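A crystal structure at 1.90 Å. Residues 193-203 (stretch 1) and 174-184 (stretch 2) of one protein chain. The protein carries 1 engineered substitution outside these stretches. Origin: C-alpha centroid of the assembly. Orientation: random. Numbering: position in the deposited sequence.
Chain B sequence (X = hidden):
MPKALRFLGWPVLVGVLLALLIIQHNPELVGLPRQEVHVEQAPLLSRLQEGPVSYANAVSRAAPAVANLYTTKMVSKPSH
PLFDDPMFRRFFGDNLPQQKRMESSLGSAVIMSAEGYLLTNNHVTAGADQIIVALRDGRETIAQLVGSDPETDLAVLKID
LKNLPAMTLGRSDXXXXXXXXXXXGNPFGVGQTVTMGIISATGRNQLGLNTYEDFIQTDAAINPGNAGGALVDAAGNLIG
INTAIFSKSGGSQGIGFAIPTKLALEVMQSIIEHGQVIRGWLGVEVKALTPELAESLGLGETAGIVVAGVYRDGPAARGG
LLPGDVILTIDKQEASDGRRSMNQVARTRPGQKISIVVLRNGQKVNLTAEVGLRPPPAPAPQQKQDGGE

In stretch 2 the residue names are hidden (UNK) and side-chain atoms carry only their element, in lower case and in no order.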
# COMPACT_ATOMS: atom_id res chain seq x y z
N THR B 193 13.87 2.43 -6.84
CA THR B 193 12.99 1.62 -6.01
C THR B 193 12.03 0.84 -6.91
O THR B 193 11.46 1.41 -7.84
CB THR B 193 12.19 2.52 -5.04
OG1 THR B 193 13.05 3.05 -4.02
CG2 THR B 193 10.99 1.72 -4.38
N VAL B 194 11.86 -0.44 -6.65
CA VAL B 194 10.91 -1.24 -7.42
C VAL B 194 9.73 -1.57 -6.52
O VAL B 194 9.92 -2.11 -5.45
CB VAL B 194 11.52 -2.53 -8.00
CG1 VAL B 194 10.47 -3.25 -8.91
CG2 VAL B 194 12.76 -2.21 -8.81
N THR B 195 8.52 -1.28 -6.97
CA THR B 195 7.32 -1.72 -6.27
C THR B 195 6.46 -2.58 -7.19
O THR B 195 6.54 -2.46 -8.40
CB THR B 195 6.51 -0.54 -5.74
OG1 THR B 195 6.26 0.37 -6.82
CG2 THR B 195 7.27 0.19 -4.67
N MET B 196 5.60 -3.40 -6.60
CA MET B 196 4.84 -4.39 -7.33
C MET B 196 3.35 -4.26 -7.02
O MET B 196 2.97 -4.03 -5.86
CB MET B 196 5.31 -5.79 -6.96
CG MET B 196 4.71 -6.87 -7.80
SD MET B 196 3.18 -7.54 -7.05
CE MET B 196 3.84 -8.26 -5.53
N GLY B 197 2.52 -4.45 -8.04
CA GLY B 197 1.09 -4.53 -7.84
C GLY B 197 0.44 -5.11 -9.09
O GLY B 197 1.05 -5.88 -9.83
N ILE B 198 -0.82 -4.74 -9.32
CA ILE B 198 -1.51 -5.19 -10.54
C ILE B 198 -2.03 -3.98 -11.30
O ILE B 198 -2.16 -2.88 -10.76
CB ILE B 198 -2.71 -6.14 -10.28
CG1 ILE B 198 -3.76 -5.46 -9.38
CG2 ILE B 198 -2.28 -7.52 -9.72
CD1 ILE B 198 -5.12 -6.15 -9.43
N ILE B 199 -2.34 -4.21 -12.58
CA ILE B 199 -3.19 -3.28 -13.33
C ILE B 199 -4.55 -3.27 -12.66
O ILE B 199 -5.24 -4.29 -12.64
CB ILE B 199 -3.31 -3.71 -14.81
CG1 ILE B 199 -1.95 -3.87 -15.47
CG2 ILE B 199 -4.24 -2.75 -15.60
CD1 ILE B 199 -1.05 -2.63 -15.34
N SER B 200 -4.94 -2.10 -12.12
CA SER B 200 -6.20 -1.95 -11.41
C SER B 200 -7.36 -1.61 -12.34
O SER B 200 -8.52 -1.84 -12.00
CB SER B 200 -6.07 -0.87 -10.34
OG SER B 200 -5.23 -1.35 -9.31
N ALA B 201 -7.04 -1.00 -13.48
CA ALA B 201 -8.00 -0.54 -14.49
C ALA B 201 -7.20 0.12 -15.60
O ALA B 201 -6.01 0.46 -15.43
CB ALA B 201 -9.04 0.43 -13.92
N THR B 202 -7.84 0.28 -16.75
CA THR B 202 -7.23 0.96 -17.87
C THR B 202 -8.21 1.99 -18.44
O THR B 202 -9.40 1.98 -18.14
CB THR B 202 -6.77 -0.02 -18.97
OG1 THR B 202 -7.93 -0.56 -19.61
CG2 THR B 202 -5.95 -1.18 -18.40
N GLY B 203 -7.67 2.89 -19.26
CA GLY B 203 -8.51 3.86 -19.96
C GLY B 203 -9.03 4.97 -19.08
O GLY B 203 -10.11 5.50 -19.36
N UNK B 174 -2.32 -4.45 -25.08
CA UNK B 174 -2.24 -5.85 -24.75
C UNK B 174 -2.33 -6.19 -23.27
O UNK B 174 -2.23 -7.37 -22.93
N UNK B 175 -2.50 -5.22 -22.39
CA UNK B 175 -2.57 -5.52 -20.96
C UNK B 175 -4.01 -5.74 -20.58
O UNK B 175 -4.93 -5.19 -21.19
c UNK B 175 -1.93 -4.41 -20.09
c UNK B 175 -2.22 -1.97 -19.35
c UNK B 175 -2.81 -3.17 -20.08
c UNK B 175 -0.49 -4.13 -20.52
N UNK B 176 -4.22 -6.57 -19.55
CA UNK B 176 -5.53 -6.78 -18.96
C UNK B 176 -5.45 -6.40 -17.49
O UNK B 176 -4.41 -6.56 -16.85
c UNK B 176 -7.98 -11.98 -19.46
c UNK B 176 -6.35 -10.37 -20.41
n UNK B 176 -7.08 -12.95 -19.50
n UNK B 176 -9.19 -12.24 -18.99
n UNK B 176 -7.68 -10.75 -19.89
c UNK B 176 -6.13 -8.84 -20.45
c UNK B 176 -5.97 -8.26 -19.05
N UNK B 177 -6.57 -5.89 -16.97
CA UNK B 177 -6.75 -5.69 -15.54
C UNK B 177 -6.54 -6.99 -14.78
O UNK B 177 -7.08 -8.03 -15.14
o UNK B 177 -8.20 -3.81 -15.84
c UNK B 177 -8.14 -5.12 -15.27
c UNK B 177 -8.47 -5.04 -13.76
N UNK B 178 -5.73 -6.93 -13.72
CA UNK B 178 -5.35 -8.12 -13.01
C UNK B 178 -3.96 -8.62 -13.35
O UNK B 178 -3.43 -9.43 -12.60
N UNK B 179 -3.39 -8.21 -14.47
CA UNK B 179 -1.99 -8.53 -14.76
C UNK B 179 -1.09 -7.89 -13.71
O UNK B 179 -1.37 -6.79 -13.22
c UNK B 179 -1.58 -7.99 -16.13
c UNK B 179 -2.13 -8.80 -17.33
o UNK B 179 -2.09 -8.24 -18.45
o UNK B 179 -2.57 -9.97 -17.18
N UNK B 180 0.04 -8.54 -13.41
CA UNK B 180 1.00 -7.98 -12.46
C UNK B 180 1.85 -6.91 -13.15
O UNK B 180 2.22 -7.06 -14.32
c UNK B 180 1.08 -10.00 -11.02
c UNK B 180 3.10 -8.53 -11.10
c UNK B 180 1.89 -9.10 -11.88
N UNK B 181 2.16 -5.82 -12.45
CA UNK B 181 3.10 -4.83 -12.99
C UNK B 181 4.05 -4.33 -11.91
O UNK B 181 3.80 -4.49 -10.70
c UNK B 181 2.38 -3.62 -13.63
s UNK B 181 1.21 -2.87 -12.46
N UNK B 182 5.12 -3.70 -12.36
CA UNK B 182 6.19 -3.17 -11.52
C UNK B 182 6.38 -1.69 -11.82
O UNK B 182 6.45 -1.30 -12.99
c UNK B 182 6.59 -6.25 -11.29
c UNK B 182 7.48 -3.94 -11.81
c UNK B 182 7.75 -5.32 -11.21
c UNK B 182 8.92 -5.95 -11.96
N UNK B 183 6.46 -0.84 -10.77
CA UNK B 183 6.80 0.56 -10.89
C UNK B 183 8.28 0.73 -10.52
O UNK B 183 8.75 0.11 -9.56
c UNK B 183 5.92 1.43 -9.98
N UNK B 184 9.00 1.56 -11.26
CA UNK B 184 10.44 1.78 -11.06
C UNK B 184 10.68 3.27 -11.03
O UNK B 184 10.35 3.97 -11.99
c UNK B 184 10.96 -0.35 -12.30
c UNK B 184 11.32 1.11 -12.14
c UNK B 184 12.79 1.19 -11.73
c UNK B 184 11.76 -1.10 -13.33

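Position 174 has no side-chain atoms beyond CA and makes no contact with stretch 1, so it is G174. Position 175 carries four carbons, forked at the first, with one arm two carbons long. That pattern is isoleucine, I175; its CD1 reaches I199 CD1 at 4.2 Å and T202 CG2 at 3.9 Å.

Position 176 has three carbons, a nitrogen, and then a carbon bearing two more nitrogens: a guanidinium, hence R176. Its CB points away from stretch 1, but its backbone O lies 3.7 Å from I199 CB. At position 177 one carbon carries an oxygen and a carbon, as in threonine. T177 packs against the backbone of I199 and A201, with its CG2 3.5 Å from I199 O and its OG1 3.5 Å from A201 CA.

Position 178 again lacks a side chain and is G178. Its phi/psi of 101/-19° would jam a CB against the carbonyl O of the residue before, so the backbone itself calls for glycine. Its N donates to I199 O at 2.9 Å. Position 179 shows two carbons, the second carrying two oxygens: the short carboxylate of D179. OD2 accepts from R176 N at 2.9 Å, and D179 N donates to R176 O at 3.1 Å, two bonds that brace the type II turn from R176 to D179. D179 O in turn accepts from I199 N at 2.8 Å.

Position 180 has three carbons, one carrying the other two, and is V180. Its CG1 lies 4.0 Å from M196 CG, and its CG2 lies 4.4 Å from I198 CG2. Position 181 ends in sulfur after a single carbon, which identifies C181; SG sits 3.7 Å from I199 CD1 and 3.6 Å from I198 C. Facing it is G197, which has no side chain.

Position 182 bears four carbons forked at the second, the leucine pattern. L182 CD1 is 4.0 Å from M196 CG, and L182 CG is 4.1 Å from V194 CG1. The single carbon at position 183 makes it A183, whose CB approaches T195 OG1 to 3.4 Å. Position 184 repeats the four-carbon fork of 175, with one longer arm, and is I184; its CG1 lies 4.3 Å from V194 CG2.

The contact is an antiparallel pairing extended by a turn. Reciprocal bonds join T195 and A183 (T195 N to A183 O and A183 N to T195 O, both 2.9 Å), then G197 and C181 (G197 N to C181 O, 3.0 Å; C181 N to G197 O, 2.8 Å). Between and beyond these pairs, CA-H...O contacts such as L182 CA to T195 O at 3.2 Å fill the register. V194, M196, L182 and I184 share one face, where their apolar side chains interlock; T195, A183 and C181 point to the other. Past I198 and V180, whose side chains diverge, the turn continues the backbone pairing to I199, which gives up more area to stretch 2 than any other residue of its strand. Altogether 804 Å² is buried.

Stretch 2, residues 174-184: GIRTGDVCLAI
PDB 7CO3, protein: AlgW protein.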